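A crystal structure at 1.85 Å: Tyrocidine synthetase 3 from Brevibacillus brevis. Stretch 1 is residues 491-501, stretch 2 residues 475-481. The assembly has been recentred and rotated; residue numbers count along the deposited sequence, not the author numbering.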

# COMPACT_ATOMS: atom_id res chain seq x y z
N THR A 491 11.75 -5.41 -25.25
CA THR A 491 11.74 -4.01 -24.80
C THR A 491 11.76 -3.87 -23.28
O THR A 491 12.42 -2.99 -22.74
CB THR A 491 10.52 -3.25 -25.37
OG1 THR A 491 10.67 -3.10 -26.78
CG2 THR A 491 10.38 -1.85 -24.72
N MET A 492 11.02 -4.75 -22.61
CA MET A 492 10.89 -4.68 -21.15
C MET A 492 12.11 -5.26 -20.44
O MET A 492 12.51 -4.76 -19.39
CB MET A 492 9.61 -5.37 -20.70
CG MET A 492 8.36 -4.60 -21.10
SD MET A 492 8.13 -3.12 -20.09
CE MET A 492 8.82 -1.85 -21.15
N GLU A 493 12.71 -6.31 -21.00
CA GLU A 493 13.99 -6.80 -20.49
C GLU A 493 15.08 -5.74 -20.62
O GLU A 493 15.91 -5.58 -19.73
CB GLU A 493 14.39 -8.11 -21.17
CG GLU A 493 13.54 -9.31 -20.73
CD GLU A 493 13.85 -10.60 -21.47
OE1 GLU A 493 14.62 -10.57 -22.46
OE2 GLU A 493 13.32 -11.65 -21.06
N ARG A 494 15.07 -4.99 -21.72
CA ARG A 494 16.02 -3.89 -21.92
C ARG A 494 15.74 -2.72 -20.97
O ARG A 494 16.68 -2.11 -20.45
CB ARG A 494 15.98 -3.41 -23.38
CG ARG A 494 17.00 -2.32 -23.71
CD ARG A 494 16.96 -1.91 -25.17
NE ARG A 494 17.31 -3.01 -26.07
CZ ARG A 494 16.46 -3.71 -26.83
NH1 ARG A 494 15.16 -3.44 -26.84
NH2 ARG A 494 16.93 -4.69 -27.58
N PHE A 495 14.46 -2.42 -20.78
CA PHE A 495 13.98 -1.41 -19.83
C PHE A 495 14.52 -1.70 -18.43
O PHE A 495 14.99 -0.79 -17.74
CB PHE A 495 12.44 -1.45 -19.82
CG PHE A 495 11.77 -0.43 -18.93
CD1 PHE A 495 11.68 0.90 -19.31
CD2 PHE A 495 11.17 -0.82 -17.74
CE1 PHE A 495 11.03 1.83 -18.51
CE2 PHE A 495 10.51 0.09 -16.93
CZ PHE A 495 10.44 1.43 -17.31
N SER A 496 14.47 -2.97 -18.03
CA SER A 496 14.96 -3.40 -16.72
C SER A 496 16.48 -3.27 -16.59
O SER A 496 16.97 -2.79 -15.56
CB SER A 496 14.54 -4.85 -16.46
OG SER A 496 13.13 -5.00 -16.55
N ARG A 497 17.22 -3.70 -17.61
CA ARG A 497 18.67 -3.54 -17.64
C ARG A 497 19.06 -2.07 -17.55
O ARG A 497 20.05 -1.73 -16.89
CB ARG A 497 19.28 -4.14 -18.93
CG ARG A 497 19.13 -5.65 -19.06
CD ARG A 497 20.07 -6.23 -20.13
NE ARG A 497 19.75 -5.75 -21.48
CZ ARG A 497 18.81 -6.26 -22.28
NH1 ARG A 497 18.06 -7.29 -21.88
NH2 ARG A 497 18.62 -5.74 -23.49
N HIS A 498 18.29 -1.20 -18.21
CA HIS A 498 18.54 0.23 -18.15
C HIS A 498 18.32 0.79 -16.74
O HIS A 498 19.04 1.70 -16.32
CB HIS A 498 17.68 0.99 -19.17
CG HIS A 498 18.16 0.84 -20.59
ND1 HIS A 498 19.41 0.36 -20.90
CD2 HIS A 498 17.56 1.13 -21.76
CE1 HIS A 498 19.56 0.35 -22.22
NE2 HIS A 498 18.45 0.81 -22.76
N PHE A 499 17.36 0.25 -16.01
CA PHE A 499 17.19 0.63 -14.60
C PHE A 499 18.46 0.30 -13.81
O PHE A 499 18.92 1.11 -12.99
CB PHE A 499 15.98 -0.07 -13.96
CG PHE A 499 15.81 0.26 -12.50
CD1 PHE A 499 15.16 1.42 -12.11
CD2 PHE A 499 16.33 -0.58 -11.52
CE1 PHE A 499 15.03 1.74 -10.77
CE2 PHE A 499 16.20 -0.26 -10.17
CZ PHE A 499 15.54 0.90 -9.80
N LEU A 500 19.01 -0.89 -14.04
CA LEU A 500 20.20 -1.33 -13.33
C LEU A 500 21.43 -0.52 -13.72
O LEU A 500 22.30 -0.30 -12.89
CB LEU A 500 20.47 -2.82 -13.57
CG LEU A 500 19.39 -3.78 -13.08
CD1 LEU A 500 19.77 -5.22 -13.45
CD2 LEU A 500 19.17 -3.63 -11.58
N THR A 501 21.51 -0.09 -14.98
CA THR A 501 22.60 0.79 -15.41
C THR A 501 22.48 2.15 -14.71
O THR A 501 23.47 2.68 -14.21
CB THR A 501 22.67 0.94 -16.95
OG1 THR A 501 21.45 1.51 -17.44
CG2 THR A 501 22.89 -0.40 -17.62
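Stretch 2 (475-481) EMTIGVE

Packing of the strand M476–E481 on the helix T491–T501 of tyrocidine synthetase 3. Stretch 2 is extended: from M476 to E481 the backbone stays in the β region (phi −82 to −129°, psi 118 to 149°), preceded by E475, and the strand runs on beyond E481. Stretch 1 is helical throughout, part of a longer helix, with backbone hydrogen bonds from F495 N to T491 O (2.9 Å) through to T501 N to R497 O (2.9 Å). The strand runs roughly against the helix: the angle between their N-to-C directions is 144°, and the axes approach to 9.3 Å. In keeping with the reversed direction, V480 lies near the earlier part of the helical segment and I478 farther along it; the CA atoms of M492 and V480 are 7.3 Å apart, those of S496 and I478 7.1 Å.

The alternation of the strand decides which residues face the helix. The CA-to-CB bonds of M476, I478 and V480 point toward it, whereas those of T477 and E481 point away; G479 has no side chain. On the helix, M492, F495, S496 and F499 point toward the strand, a spacing of three or four residues that keeps them on one side. L500 starts out sideways, but the end of its side chain comes nearer.

Apolar contacts make up most of the interface, which buries 305 Å² counted over both sides. V480, in the t rotamer, sets its two methyls against helical residues within about one turn of each other: CG1 lies 3.8 Å from M492 SD, and CG2 lies 4.3 Å from F495 CD2, at the edge of the ring and near its plane. I478 reaches the next part of the helix, with CD1 3.6 Å from F499 CE2, approaching that ring obliquely, and CG1 4.1 Å from L500 CD2. M476 adds a looser contact, its CE 4.5 Å from F499 CE2 at the ring edge, so that F499 meets two successive inward-facing residues of the strand.

The polar group at the contact is turned to the helix itself. S496 OG donates a hydrogen bond to M492 O (2.9 Å), the carbonyl one turn back that also accepts from S496 N (3.0 Å). With its hydroxyl satisfied in this way, S496 can pack against an apolar neighbour, and its OG lies 3.6 Å from V480 CG2. No hydrogen bond links the two stretches; the strand rests on the helix through side-chain packing.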

# COMPACT_ATOMS: atom_id res chain seq x y z
N GLU A 475 19.85 -10.89 -3.02
CA GLU A 475 19.90 -9.71 -3.88
C GLU A 475 18.53 -9.05 -3.97
O GLU A 475 17.51 -9.65 -3.63
CB GLU A 475 20.38 -10.05 -5.30
CG GLU A 475 19.61 -11.17 -5.98
CD GLU A 475 20.02 -11.38 -7.43
OE1 GLU A 475 20.75 -10.53 -7.98
OE2 GLU A 475 19.62 -12.40 -8.01
N MET A 476 18.52 -7.81 -4.44
CA MET A 476 17.29 -7.15 -4.84
C MET A 476 16.97 -7.62 -6.26
O MET A 476 17.85 -7.66 -7.12
CB MET A 476 17.46 -5.63 -4.82
CG MET A 476 16.21 -4.85 -5.16
SD MET A 476 16.57 -3.13 -5.53
CE MET A 476 17.43 -3.29 -7.10
N THR A 477 15.71 -7.98 -6.50
CA THR A 477 15.25 -8.33 -7.84
C THR A 477 14.31 -7.25 -8.35
O THR A 477 13.60 -6.61 -7.57
CB THR A 477 14.51 -9.68 -7.86
OG1 THR A 477 13.33 -9.59 -7.07
CG2 THR A 477 15.40 -10.79 -7.33
N ILE A 478 14.33 -7.06 -9.66
CA ILE A 478 13.52 -6.05 -10.34
C ILE A 478 12.49 -6.76 -11.21
O ILE A 478 12.86 -7.51 -12.12
CB ILE A 478 14.41 -5.13 -11.20
CG1 ILE A 478 15.33 -4.30 -10.31
CG2 ILE A 478 13.58 -4.19 -12.07
CD1 ILE A 478 14.59 -3.35 -9.39
N GLY A 479 11.21 -6.55 -10.91
CA GLY A 479 10.11 -7.15 -11.67
C GLY A 479 9.32 -6.08 -12.41
O GLY A 479 9.08 -5.00 -11.88
N VAL A 480 8.94 -6.39 -13.65
CA VAL A 480 8.08 -5.50 -14.44
C VAL A 480 6.91 -6.30 -14.99
O VAL A 480 7.10 -7.27 -15.72
CB VAL A 480 8.85 -4.82 -15.59
CG1 VAL A 480 7.92 -3.92 -16.41
CG2 VAL A 480 10.01 -4.00 -15.03
N GLU A 481 5.71 -5.91 -14.58
CA GLU A 481 4.47 -6.43 -15.11
C GLU A 481 3.99 -5.38 -16.10
O GLU A 481 3.83 -4.23 -15.73
CB GLU A 481 3.45 -6.62 -14.00
CG GLU A 481 2.05 -6.96 -14.46
CD GLU A 481 1.05 -6.82 -13.33
OE1 GLU A 481 0.93 -7.77 -12.52
OE2 GLU A 481 0.38 -5.76 -13.25